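Long-range contacts in protein Kinase A (PDB 5J3U), which binds cyclic AMP in two cyclic nucleotide-binding domains and, as in related regulatory subunits, probably inhibits the catalytic subunit of protein kinase A: residues A[16-21]-A[158-163]; A[57-62]-A[111-116]; A[66-71]-A[101-106]; A[176-181]-A[238-243]. One frame throughout, in Å; residues are numbered along the deposited sequence.

Contact 1: A[16-21]-A[158-163]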
# COMPACT_ATOMS: atom_id res chain seq x y z
N LEU A 16 3.76 8.74 -4.91
CA LEU A 16 3.14 7.91 -5.96
C LEU A 16 3.56 6.47 -5.87
O LEU A 16 2.73 5.57 -6.01
CB LEU A 16 3.42 8.41 -7.38
CG LEU A 16 2.49 9.48 -7.92
CD1 LEU A 16 2.99 9.85 -9.31
CD2 LEU A 16 1.04 9.02 -8.02
N ARG A 17 4.84 6.24 -5.66
CA ARG A 17 5.34 4.90 -5.52
C ARG A 17 4.67 4.18 -4.36
O ARG A 17 4.46 2.98 -4.45
CB ARG A 17 6.85 4.91 -5.30
CG ARG A 17 7.46 3.55 -5.03
CD ARG A 17 7.19 2.56 -6.17
NE ARG A 17 7.90 2.97 -7.41
CZ ARG A 17 7.61 2.54 -8.65
NH1 ARG A 17 6.61 1.68 -8.84
NH2 ARG A 17 8.31 2.98 -9.72
N GLN A 18 4.36 4.89 -3.27
CA GLN A 18 3.61 4.27 -2.15
C GLN A 18 2.10 4.13 -2.34
O GLN A 18 1.45 3.45 -1.55
CB GLN A 18 3.90 5.02 -0.84
CG GLN A 18 5.35 4.86 -0.37
CD GLN A 18 5.79 3.39 -0.34
OE1 GLN A 18 5.13 2.56 0.26
NE2 GLN A 18 6.87 3.08 -1.06
N SER A 19 1.54 4.75 -3.36
CA SER A 19 0.10 4.76 -3.54
C SER A 19 -0.32 3.44 -4.15
O SER A 19 0.22 3.04 -5.19
CB SER A 19 -0.29 5.87 -4.48
OG SER A 19 -1.69 5.94 -4.66
N PHE A 20 -1.33 2.77 -3.58
CA PHE A 20 -1.68 1.46 -4.12
C PHE A 20 -1.85 1.37 -5.63
O PHE A 20 -1.26 0.46 -6.20
CB PHE A 20 -2.92 0.88 -3.46
CG PHE A 20 -2.75 0.65 -2.01
CD1 PHE A 20 -1.86 -0.31 -1.53
CD2 PHE A 20 -3.48 1.39 -1.10
CE1 PHE A 20 -1.66 -0.46 -0.18
CE2 PHE A 20 -3.31 1.20 0.28
CZ PHE A 20 -2.40 0.27 0.73
N LEU A 21 -2.58 2.27 -6.28
CA LEU A 21 -2.83 2.07 -7.72
C LEU A 21 -1.59 2.27 -8.58
O LEU A 21 -1.58 1.85 -9.71
CB LEU A 21 -3.94 2.95 -8.28
CG LEU A 21 -5.34 2.65 -7.77
CD1 LEU A 21 -6.28 3.56 -8.52
CD2 LEU A 21 -5.76 1.17 -7.88
N ALA A 158 -4.68 -4.04 -0.15
CA ALA A 158 -3.73 -3.32 0.73
C ALA A 158 -2.23 -3.74 0.59
O ALA A 158 -1.37 -3.35 1.44
CB ALA A 158 -4.17 -3.54 2.15
N LEU A 159 -1.91 -4.55 -0.40
CA LEU A 159 -0.52 -4.99 -0.63
C LEU A 159 0.28 -4.07 -1.53
O LEU A 159 -0.27 -3.49 -2.47
CB LEU A 159 -0.51 -6.38 -1.25
CG LEU A 159 -1.04 -7.50 -0.38
CD1 LEU A 159 -0.96 -8.83 -1.07
CD2 LEU A 159 -0.30 -7.60 0.95
N ARG A 160 1.57 -3.93 -1.21
CA ARG A 160 2.58 -3.31 -2.08
C ARG A 160 3.66 -4.33 -2.34
O ARG A 160 3.67 -5.37 -1.68
CB ARG A 160 3.18 -2.07 -1.45
CG ARG A 160 2.15 -0.99 -1.17
CD ARG A 160 2.81 0.10 -0.34
NE ARG A 160 1.94 1.22 -0.04
CZ ARG A 160 1.08 1.30 0.97
NH1 ARG A 160 0.87 0.28 1.82
NH2 ARG A 160 0.36 2.42 1.10
N THR A 161 4.44 -4.14 -3.40
CA THR A 161 5.52 -5.09 -3.76
C THR A 161 6.83 -4.39 -3.63
O THR A 161 6.95 -3.23 -4.04
CB THR A 161 5.34 -5.66 -5.16
OG1 THR A 161 4.18 -6.52 -5.13
CG2 THR A 161 6.52 -6.47 -5.61
N GLU A 162 7.82 -5.07 -3.11
CA GLU A 162 9.20 -4.54 -3.07
C GLU A 162 10.19 -5.65 -3.53
O GLU A 162 9.94 -6.83 -3.26
CB GLU A 162 9.58 -4.13 -1.65
CG GLU A 162 8.76 -2.98 -1.11
CD GLU A 162 9.16 -2.52 0.30
OE1 GLU A 162 10.12 -3.07 0.88
OE2 GLU A 162 8.45 -1.61 0.82
N MET A 163 11.26 -5.27 -4.23
CA MET A 163 12.29 -6.21 -4.73
C MET A 163 13.56 -5.95 -3.94
O MET A 163 13.93 -4.81 -3.70
CB MET A 163 12.54 -5.97 -6.24
CG MET A 163 13.46 -6.99 -6.91
SD MET A 163 12.67 -8.60 -7.17
CE MET A 163 11.48 -8.16 -8.43
O HOH W 1 6.11 -0.66 0.18
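Arg-160 sets its CG anti to the carbonyl carbon (chi1 -60°) and runs extended from CG to NE, while chi1 sets CG of Phe-20 beside its backbone N, and the ring beyond it meets the same guanidinium. The arginine grips a single atom, the backbone oxygen of Gln-18, side-on with two nitrogens. Its NE lies 2.7 Å from Gln-18 O in a fairly straight bond (158° at the hydrogen); its NH2, 3.0 Å from the same oxygen, makes a more bent one. The oxygen sits close to the guanidinium plane, which lets NE and NH2 share it. Phe-20 CE1 lies over one face of the guanidinium, toward its rim and 3.3 Å from Arg-160 NH1, while Arg-160 NH2 lies over one face of the ring; the planes are inclined by 40°. The same CE1 is 3.3 Å from Ala-158 O, so the ring also bears on the start of 158-163. On the Gln-18 side chain, OE1 meets Arg-160 CD at 3.4 Å. A water donates to Glu-162 OE2 at 2.6 Å and, weakly, to Gln-18 OE1. The contact thus joins helix 6-18 and the turn after it to strand 159-165 of the second nucleotide-binding domain. Chemically, its main polar link is charged donor to neutral carbonyl: the cation would polarise the Gln-18 peptide, its charge perhaps partly balanced by a long, weak ion pair to Glu-239.

Contact 2: A[57-62]-A[111-116]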
# COMPACT_ATOMS: atom_id res chain seq x y z
N CYS A 57 -10.81 13.15 -13.52
CA CYS A 57 -9.49 13.09 -12.94
C CYS A 57 -9.51 12.43 -11.57
O CYS A 57 -10.59 12.20 -10.99
CB CYS A 57 -8.95 14.50 -12.83
SG CYS A 57 -9.94 15.54 -11.76
N LEU A 58 -8.31 12.14 -11.05
CA LEU A 58 -8.12 11.73 -9.69
C LEU A 58 -7.09 12.63 -9.07
O LEU A 58 -6.45 13.40 -9.79
CB LEU A 58 -7.75 10.27 -9.63
CG LEU A 58 -6.39 9.81 -10.20
CD1 LEU A 58 -5.24 10.26 -9.32
CD2 LEU A 58 -6.36 8.29 -10.30
N TYR A 59 -6.98 12.57 -7.76
CA TYR A 59 -6.02 13.35 -7.01
C TYR A 59 -5.21 12.52 -6.06
O TYR A 59 -5.69 11.51 -5.53
CB TYR A 59 -6.79 14.37 -6.14
CG TYR A 59 -7.66 15.29 -6.95
CD1 TYR A 59 -7.14 16.47 -7.50
CD2 TYR A 59 -8.98 14.97 -7.19
CE1 TYR A 59 -7.92 17.31 -8.25
CE2 TYR A 59 -9.78 15.82 -7.93
CZ TYR A 59 -9.24 16.97 -8.45
OH TYR A 59 -10.04 17.78 -9.19
N ILE A 60 -4.00 12.99 -5.76
CA ILE A 60 -3.26 12.49 -4.63
C ILE A 60 -2.83 13.64 -3.73
O ILE A 60 -2.53 14.75 -4.19
CB ILE A 60 -2.09 11.59 -5.11
CG1 ILE A 60 -1.44 10.90 -3.90
CG2 ILE A 60 -1.06 12.39 -5.88
CD1 ILE A 60 -0.63 9.66 -4.22
N VAL A 61 -2.83 13.41 -2.43
CA VAL A 61 -2.61 14.47 -1.48
C VAL A 61 -1.14 14.56 -1.15
O VAL A 61 -0.59 13.63 -0.65
CB VAL A 61 -3.40 14.21 -0.17
CG1 VAL A 61 -3.18 15.32 0.85
CG2 VAL A 61 -4.88 14.09 -0.46
N GLN A 62 -0.53 15.71 -1.41
CA GLN A 62 0.81 15.97 -0.85
C GLN A 62 0.69 16.45 0.62
O GLN A 62 1.37 15.96 1.53
CB GLN A 62 1.59 16.93 -1.74
CG GLN A 62 2.98 17.20 -1.17
CD GLN A 62 3.82 18.06 -2.05
OE1 GLN A 62 3.59 18.16 -3.25
NE2 GLN A 62 4.80 18.71 -1.45
N LEU A 111 -2.49 19.32 -3.62
CA LEU A 111 -2.85 18.11 -4.35
C LEU A 111 -2.12 18.07 -5.70
O LEU A 111 -1.65 19.08 -6.21
CB LEU A 111 -4.34 18.17 -4.70
CG LEU A 111 -5.29 18.47 -3.50
CD1 LEU A 111 -6.70 18.44 -4.05
CD2 LEU A 111 -5.13 17.50 -2.34
N TRP A 112 -2.11 16.87 -6.28
CA TRP A 112 -1.65 16.66 -7.63
C TRP A 112 -2.75 15.95 -8.33
O TRP A 112 -3.29 14.98 -7.83
CB TRP A 112 -0.39 15.83 -7.65
CG TRP A 112 0.73 16.51 -6.97
CD1 TRP A 112 1.11 16.41 -5.68
CD2 TRP A 112 1.59 17.46 -7.58
NE1 TRP A 112 2.17 17.24 -5.42
CE2 TRP A 112 2.51 17.88 -6.59
CE3 TRP A 112 1.70 17.98 -8.87
CZ2 TRP A 112 3.53 18.78 -6.85
CZ3 TRP A 112 2.71 18.87 -9.12
CH2 TRP A 112 3.59 19.28 -8.11
N GLU A 113 -3.08 16.44 -9.49
CA GLU A 113 -4.21 15.99 -10.28
C GLU A 113 -3.75 15.19 -11.51
O GLU A 113 -2.85 15.64 -12.22
CB GLU A 113 -4.98 17.24 -10.72
CG GLU A 113 -6.14 16.95 -11.67
CD GLU A 113 -6.91 18.21 -12.08
OE1 GLU A 113 -7.02 19.14 -11.29
OE2 GLU A 113 -7.41 18.23 -13.23
N LEU A 114 -4.37 14.03 -11.78
CA LEU A 114 -4.10 13.21 -12.93
C LEU A 114 -5.35 13.05 -13.77
O LEU A 114 -6.42 12.59 -13.26
CB LEU A 114 -3.64 11.80 -12.50
CG LEU A 114 -3.27 10.82 -13.63
CD1 LEU A 114 -2.07 11.28 -14.45
CD2 LEU A 114 -2.95 9.45 -13.07
N GLY A 115 -5.24 13.34 -15.06
CA GLY A 115 -6.38 13.18 -15.97
C GLY A 115 -6.73 11.75 -16.33
O GLY A 115 -5.90 10.85 -16.28
N ARG A 116 -8.00 11.56 -16.64
CA ARG A 116 -8.54 10.26 -17.00
C ARG A 116 -7.80 9.62 -18.19
O ARG A 116 -7.58 8.40 -18.19
CB ARG A 116 -10.03 10.39 -17.33
CG ARG A 116 -10.65 9.13 -17.89
CD ARG A 116 -12.10 9.34 -18.27
NE ARG A 116 -12.99 9.39 -17.12
CZ ARG A 116 -13.51 8.34 -16.48
NH1 ARG A 116 -13.19 7.09 -16.83
NH2 ARG A 116 -14.37 8.53 -15.46
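Trp-112 lies alongside Gln-62 and can be followed outward from the sheet. Its CB packs on Ile-60 CG2 at 3.9 Å; at the ring, CD1 passes near Gln-62 CB at 4.0 Å. Next, NE1 donates to Gln-62 OE1 over 2.8 Å, a bond of 158° at the hydrogen that lies in the planes of both groups; CE2 is 3.5 Å and CZ2 3.7 Å from Gln-62 OE1. Gln-62 reaches there with CG anti to its backbone N (chi1 180°) and an extended chain; its amide is nearly coplanar with the indole, only 4° off. The backbones that carry this pair run antiparallel, with Leu-58 and Leu-114 and then Ile-60 and Trp-112 as hydrogen-bonded pairs, each joined by two N-H...O bonds. On the other face of the sheet, Tyr-59 lies beside Glu-113, CE1 being 3.7 Å from Glu-113 OE1, and Leu-111 CD2 touches Val-61 CG2 at 3.9 Å. These are the central strands of a four-stranded sheet in the first domain's beta-barrel, flanked by strands 38-42 and 87-88. Tyr-59 and Leu-111 pack onto strand 47-49, Ile-60 meets Ser-19, Trp-112 meets Met-37, and helix 116-138 starts where Arg-116 hydrogen-bonds Gly-55 O and forms a salt bridge with Glu-56.

Contact 3: A[66-71]-A[101-106]. With CMP (adenosine-3',5'-cyclic-monophosphate), chain C.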
# COMPACT_ATOMS: atom_id res chain seq x y z
N LEU A 66 -8.86 15.96 3.86
CA LEU A 66 -10.17 16.16 3.22
C LEU A 66 -11.13 15.13 3.76
O LEU A 66 -10.72 14.07 4.17
CB LEU A 66 -10.14 16.02 1.71
CG LEU A 66 -9.12 16.89 0.97
CD1 LEU A 66 -7.81 16.12 0.79
CD2 LEU A 66 -9.62 17.37 -0.36
N ASN A 67 -12.42 15.46 3.78
CA ASN A 67 -13.47 14.53 4.18
C ASN A 67 -14.16 14.08 2.93
O ASN A 67 -14.47 14.90 2.09
CB ASN A 67 -14.52 15.22 5.06
CG ASN A 67 -14.04 15.50 6.45
OD1 ASN A 67 -13.00 15.01 6.88
ND2 ASN A 67 -14.80 16.28 7.16
N CYS A 68 -14.43 12.78 2.86
CA CYS A 68 -15.27 12.17 1.81
C CYS A 68 -16.61 11.88 2.50
O CYS A 68 -16.62 11.32 3.64
CB CYS A 68 -14.68 10.85 1.34
SG CYS A 68 -12.98 11.03 0.71
N SER A 69 -17.70 12.27 1.85
CA SER A 69 -19.03 12.09 2.44
C SER A 69 -20.08 11.62 1.43
O SER A 69 -19.90 11.79 0.20
CB SER A 69 -19.49 13.38 3.09
OG SER A 69 -19.69 14.32 2.07
N LYS A 70 -21.14 10.99 1.96
CA LYS A 70 -22.28 10.55 1.12
C LYS A 70 -23.58 11.21 1.58
O LYS A 70 -23.84 11.30 2.79
CB LYS A 70 -22.45 9.05 1.18
CG LYS A 70 -21.35 8.29 0.46
CD LYS A 70 -21.46 6.81 0.77
CE LYS A 70 -20.93 5.93 -0.34
NZ LYS A 70 -21.37 4.53 -0.15
N LEU A 71 -24.41 11.61 0.61
CA LEU A 71 -25.67 12.26 0.96
C LEU A 71 -26.67 11.12 1.17
O LEU A 71 -27.10 10.47 0.21
CB LEU A 71 -26.14 13.24 -0.12
CG LEU A 71 -27.47 13.98 0.16
CD1 LEU A 71 -27.43 14.71 1.50
CD2 LEU A 71 -27.82 14.90 -1.00
N ALA A 101 -18.96 9.75 -3.85
CA ALA A 101 -18.94 10.53 -2.64
C ALA A 101 -18.54 11.98 -3.02
O ALA A 101 -18.04 12.23 -4.13
CB ALA A 101 -17.94 9.95 -1.62
N THR A 102 -18.77 12.89 -2.10
CA THR A 102 -18.37 14.27 -2.17
C THR A 102 -17.09 14.40 -1.35
O THR A 102 -16.96 13.81 -0.28
CB THR A 102 -19.53 15.14 -1.59
OG1 THR A 102 -20.62 15.16 -2.51
CG2 THR A 102 -19.09 16.53 -1.24
N VAL A 103 -16.12 15.17 -1.83
CA VAL A 103 -14.91 15.34 -1.11
C VAL A 103 -14.72 16.84 -0.82
O VAL A 103 -14.73 17.64 -1.75
CB VAL A 103 -13.70 14.80 -1.91
CG1 VAL A 103 -12.46 14.88 -1.04
CG2 VAL A 103 -13.94 13.39 -2.36
N THR A 104 -14.50 17.18 0.43
CA THR A 104 -14.35 18.55 0.85
C THR A 104 -13.11 18.72 1.68
O THR A 104 -12.88 17.96 2.59
CB THR A 104 -15.63 18.95 1.68
OG1 THR A 104 -16.77 18.77 0.84
CG2 THR A 104 -15.61 20.41 2.08
N SER A 105 -12.31 19.74 1.42
CA SER A 105 -11.12 19.95 2.24
C SER A 105 -11.46 20.40 3.63
O SER A 105 -12.39 21.21 3.83
CB SER A 105 -10.20 21.00 1.60
OG SER A 105 -10.90 22.18 1.31
N VAL A 106 -10.70 19.88 4.59
CA VAL A 106 -10.79 20.26 6.00
C VAL A 106 -9.74 21.35 6.33
O VAL A 106 -9.99 22.24 7.14
CB VAL A 106 -10.61 19.03 6.91
CG1 VAL A 106 -10.39 19.43 8.36
CG2 VAL A 106 -11.82 18.07 6.78
P CMP C . -14.77 8.78 -6.70
O1P CMP C . -16.13 8.03 -6.60
O2P CMP C . -14.25 8.99 -8.09
O5' CMP C . -15.10 10.20 -6.02
C5' CMP C . -15.44 10.18 -4.63
C4' CMP C . -14.29 9.55 -3.87
O4' CMP C . -14.39 9.51 -2.48
C3' CMP C . -14.04 8.13 -4.31
O3' CMP C . -13.67 8.15 -5.69
C2' CMP C . -13.01 7.76 -3.29
O2' CMP C . -11.72 8.16 -3.69
C1' CMP C . -13.44 8.54 -2.05
N9 CMP C . -14.06 7.68 -1.01
C8 CMP C . -13.53 7.48 0.24
N7 CMP C . -14.31 6.60 0.94
C5 CMP C . -15.29 6.22 0.15
C6 CMP C . -16.43 5.29 0.30
N6 CMP C . -16.64 4.62 1.46
N1 CMP C . -17.24 5.17 -0.75
C2 CMP C . -17.06 5.80 -1.95
N3 CMP C . -16.04 6.67 -2.16
C4 CMP C . -15.15 6.92 -1.15
O HOH W 2 -17.44 15.98 2.10
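Cys-68 and Val-103 stand on the same face of an antiparallel strand pair, as neighbours across a non-hydrogen-bonded position, and both touch the bound cyclic AMP. Cys-68 has SG anti to its carbonyl carbon (chi1 -57°), where the sulphur lies 3.6 Å from CMP C8 and 4.0 Å from Val-103 CG2. That methyl in turn approaches the sugar ring oxygen, CMP O4', at 3.9 Å, so sulphur and methyl together border the junction of base and ribose. Farther along this face, Leu-66 slants across Val-103, its CB 3.8 Å from Val-103 CG1. The opposite face is polar: Asn-67, Ser-69, Thr-102 and Thr-104 line it, and a water donates to Asn-67 O and to Ser-69 OG, and also hydrogen-bonds Thr-104 OG1. Ser-69 OG has a further partner in Glu-76, and Thr-102 OG1 in Glu-51. At one end, Asn-67 presents its amide to Val-106, with OD1 3.3 Å from Val-106 CG2; at the other, Ala-101 CB sits 3.2 Å from Ser-69 O, and Ala-101 O comes within 3.3 Å of CMP C5'. Four backbone bonds fix the register, two at the Asn-67/Thr-104 pair and two at Ser-69/Thr-102. Lys-70 extends its chain to bring CE within 3.8 Å of CMP N1. The two strands therefore meet the nucleotide mainly by nonpolar and van der Waals contact, while hydrogen bonds to it involve Gly-89, Glu-90, Ala-92, Arg-99 and Ala-100 among its partners, consistent with the phosphate-binding cassette of this family.

Contact 4: A[176-181]-A[238-243]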
# COMPACT_ATOMS: atom_id res chain seq x y z
N LEU A 176 12.31 -1.20 14.64
CA LEU A 176 10.88 -1.09 14.77
C LEU A 176 10.31 -1.82 13.58
O LEU A 176 10.84 -1.68 12.52
CB LEU A 176 10.38 0.37 14.62
CG LEU A 176 10.43 1.31 15.80
CD1 LEU A 176 9.80 2.63 15.36
CD2 LEU A 176 9.76 0.75 17.05
N GLY A 177 9.26 -2.55 13.79
CA GLY A 177 8.59 -3.27 12.69
C GLY A 177 7.14 -2.88 12.54
O GLY A 177 6.35 -3.07 13.47
N ASP A 178 6.80 -2.40 11.34
CA ASP A 178 5.45 -1.99 11.00
C ASP A 178 4.99 -2.59 9.66
O ASP A 178 4.05 -2.09 9.06
CB ASP A 178 5.39 -0.49 10.89
CG ASP A 178 5.58 0.22 12.20
OD1 ASP A 178 5.04 -0.22 13.23
OD2 ASP A 178 6.29 1.25 12.17
N VAL A 179 5.63 -3.68 9.24
CA VAL A 179 5.27 -4.31 7.92
C VAL A 179 5.29 -5.84 8.04
O VAL A 179 6.24 -6.42 8.62
CB VAL A 179 6.23 -3.89 6.80
CG1 VAL A 179 5.83 -4.55 5.45
CG2 VAL A 179 6.26 -2.39 6.68
N PHE A 180 4.27 -6.48 7.48
CA PHE A 180 4.17 -7.94 7.37
C PHE A 180 4.51 -8.28 5.92
O PHE A 180 4.06 -7.56 5.04
CB PHE A 180 2.75 -8.39 7.73
CG PHE A 180 2.44 -9.85 7.50
CD1 PHE A 180 3.08 -10.83 8.20
CD2 PHE A 180 1.50 -10.22 6.54
CE1 PHE A 180 2.76 -12.16 8.02
CE2 PHE A 180 1.14 -11.54 6.40
CZ PHE A 180 1.76 -12.53 7.11
N TYR A 181 5.34 -9.32 5.71
CA TYR A 181 5.82 -9.72 4.41
C TYR A 181 5.45 -11.16 4.01
O TYR A 181 5.34 -12.07 4.83
CB TYR A 181 7.36 -9.63 4.40
CG TYR A 181 7.92 -8.27 4.63
CD1 TYR A 181 8.09 -7.37 3.60
CD2 TYR A 181 8.31 -7.87 5.91
CE1 TYR A 181 8.64 -6.11 3.82
CE2 TYR A 181 8.81 -6.62 6.15
CZ TYR A 181 9.00 -5.75 5.11
OH TYR A 181 9.53 -4.50 5.31
N LEU A 238 2.39 -5.73 3.70
CA LEU A 238 1.15 -5.28 4.35
C LEU A 238 1.50 -4.46 5.60
O LEU A 238 2.17 -4.96 6.51
CB LEU A 238 0.34 -6.48 4.76
CG LEU A 238 -1.08 -6.29 5.25
CD1 LEU A 238 -1.96 -5.77 4.12
CD2 LEU A 238 -1.64 -7.55 5.85
N GLU A 239 1.09 -3.21 5.63
CA GLU A 239 1.37 -2.31 6.77
C GLU A 239 0.61 -2.71 8.00
O GLU A 239 -0.42 -3.29 7.93
CB GLU A 239 0.98 -0.87 6.44
CG GLU A 239 1.87 -0.22 5.43
CD GLU A 239 1.54 1.25 5.24
OE1 GLU A 239 0.34 1.58 5.25
OE2 GLU A 239 2.47 2.06 5.07
N ARG A 240 1.18 -2.36 9.16
CA ARG A 240 0.64 -2.70 10.47
C ARG A 240 -0.85 -2.45 10.65
O ARG A 240 -1.62 -3.34 11.10
CB ARG A 240 1.41 -1.86 11.51
CG ARG A 240 0.85 -1.92 12.91
CD ARG A 240 1.66 -1.02 13.84
NE ARG A 240 2.93 -1.66 14.19
CZ ARG A 240 3.06 -2.63 15.08
NH1 ARG A 240 2.01 -3.10 15.73
NH2 ARG A 240 4.25 -3.15 15.31
N LYS A 241 -1.28 -1.26 10.24
CA LYS A 241 -2.67 -0.89 10.40
C LYS A 241 -3.58 -1.82 9.59
O LYS A 241 -4.59 -2.25 10.09
CB LYS A 241 -2.93 0.56 10.02
CG LYS A 241 -4.31 1.01 10.44
CD LYS A 241 -4.45 2.51 10.33
CE LYS A 241 -3.69 3.25 11.41
NZ LYS A 241 -4.18 4.66 11.52
N SER A 242 -3.20 -2.12 8.35
CA SER A 242 -3.95 -3.07 7.51
C SER A 242 -3.91 -4.47 8.05
O SER A 242 -4.89 -5.20 7.97
CB SER A 242 -3.44 -3.11 6.08
OG SER A 242 -3.37 -1.81 5.60
N PHE A 243 -2.76 -4.88 8.57
CA PHE A 243 -2.65 -6.19 9.19
C PHE A 243 -3.65 -6.37 10.34
O PHE A 243 -4.40 -7.36 10.43
CB PHE A 243 -1.21 -6.39 9.69
CG PHE A 243 -0.96 -7.70 10.37
CD1 PHE A 243 -1.13 -7.83 11.76
CD2 PHE A 243 -0.38 -8.76 9.69
CE1 PHE A 243 -0.84 -9.02 12.39
CE2 PHE A 243 -0.06 -9.94 10.34
CZ PHE A 243 -0.29 -10.07 11.69
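Phe-180 and Leu-238 form the hydrogen-bonded pair of a short antiparallel ladder in the beta-barrel of the second nucleotide-binding domain, with Val-179 and Glu-239 as the adjoining non-hydrogen-bonded pair. Phe-180 N reaches Leu-238 O at 2.8 Å, and Leu-238 N returns a bond to Phe-180 O. Beyond Glu-239, at the N-cap position, the chain turns into helix 240-246, whose first residue still holds the other segment: Arg-240 N donates to Asp-178 O. The Arg-240 side chain starts with CG anti to its backbone N and bends at chi3. Its NE forms a salt bridge with Asp-178 OD1 at 2.7 Å, meeting that oxygen on the anti side, with the carboxylate turned 83° from the guanidinium. Its NH2 donates to Gly-177 O at 2.8 Å, nearly in line with the C=O bond. A second salt bridge, from Arg-240 NH1 to Glu-220, and a hydrogen bond from NH2 to Ala-216 O link this arginine to the region of helix 215-219. On the face of Phe-180 and Leu-238, the Phe-243 edge meets the Phe-180 ring face in a T-shaped stack, centroids 5.2 Å apart and planes at 61°, with Phe-243 CD2 3.7 Å from Phe-180 CB.

How the contacts relate
From the N terminus, the chain opens contact 1 at 16-21 and closes it only at 158-163, a loop holding the strands of the first nucleotide-binding domain. Contact 2 lies within that span, and contact 3 lies within contact 2. Contact 4 follows in series, in the second domain; no loops cross. Contacts 2 and 3 each pair strands within one of two sheets of the first barrel, and these meet where Val-61 CG2 touches Leu-66 CD1 at 3.8 Å. Contact 1 bridges the domains: Ser-19 CB packs on Ile-60 CD1 of contact 2 at 3.8 Å, and Ala-158 O meets Leu-238 CD1 of contact 4 at 3.7 Å. Strands 159-165 and 232-239 are neighbours in one sheet.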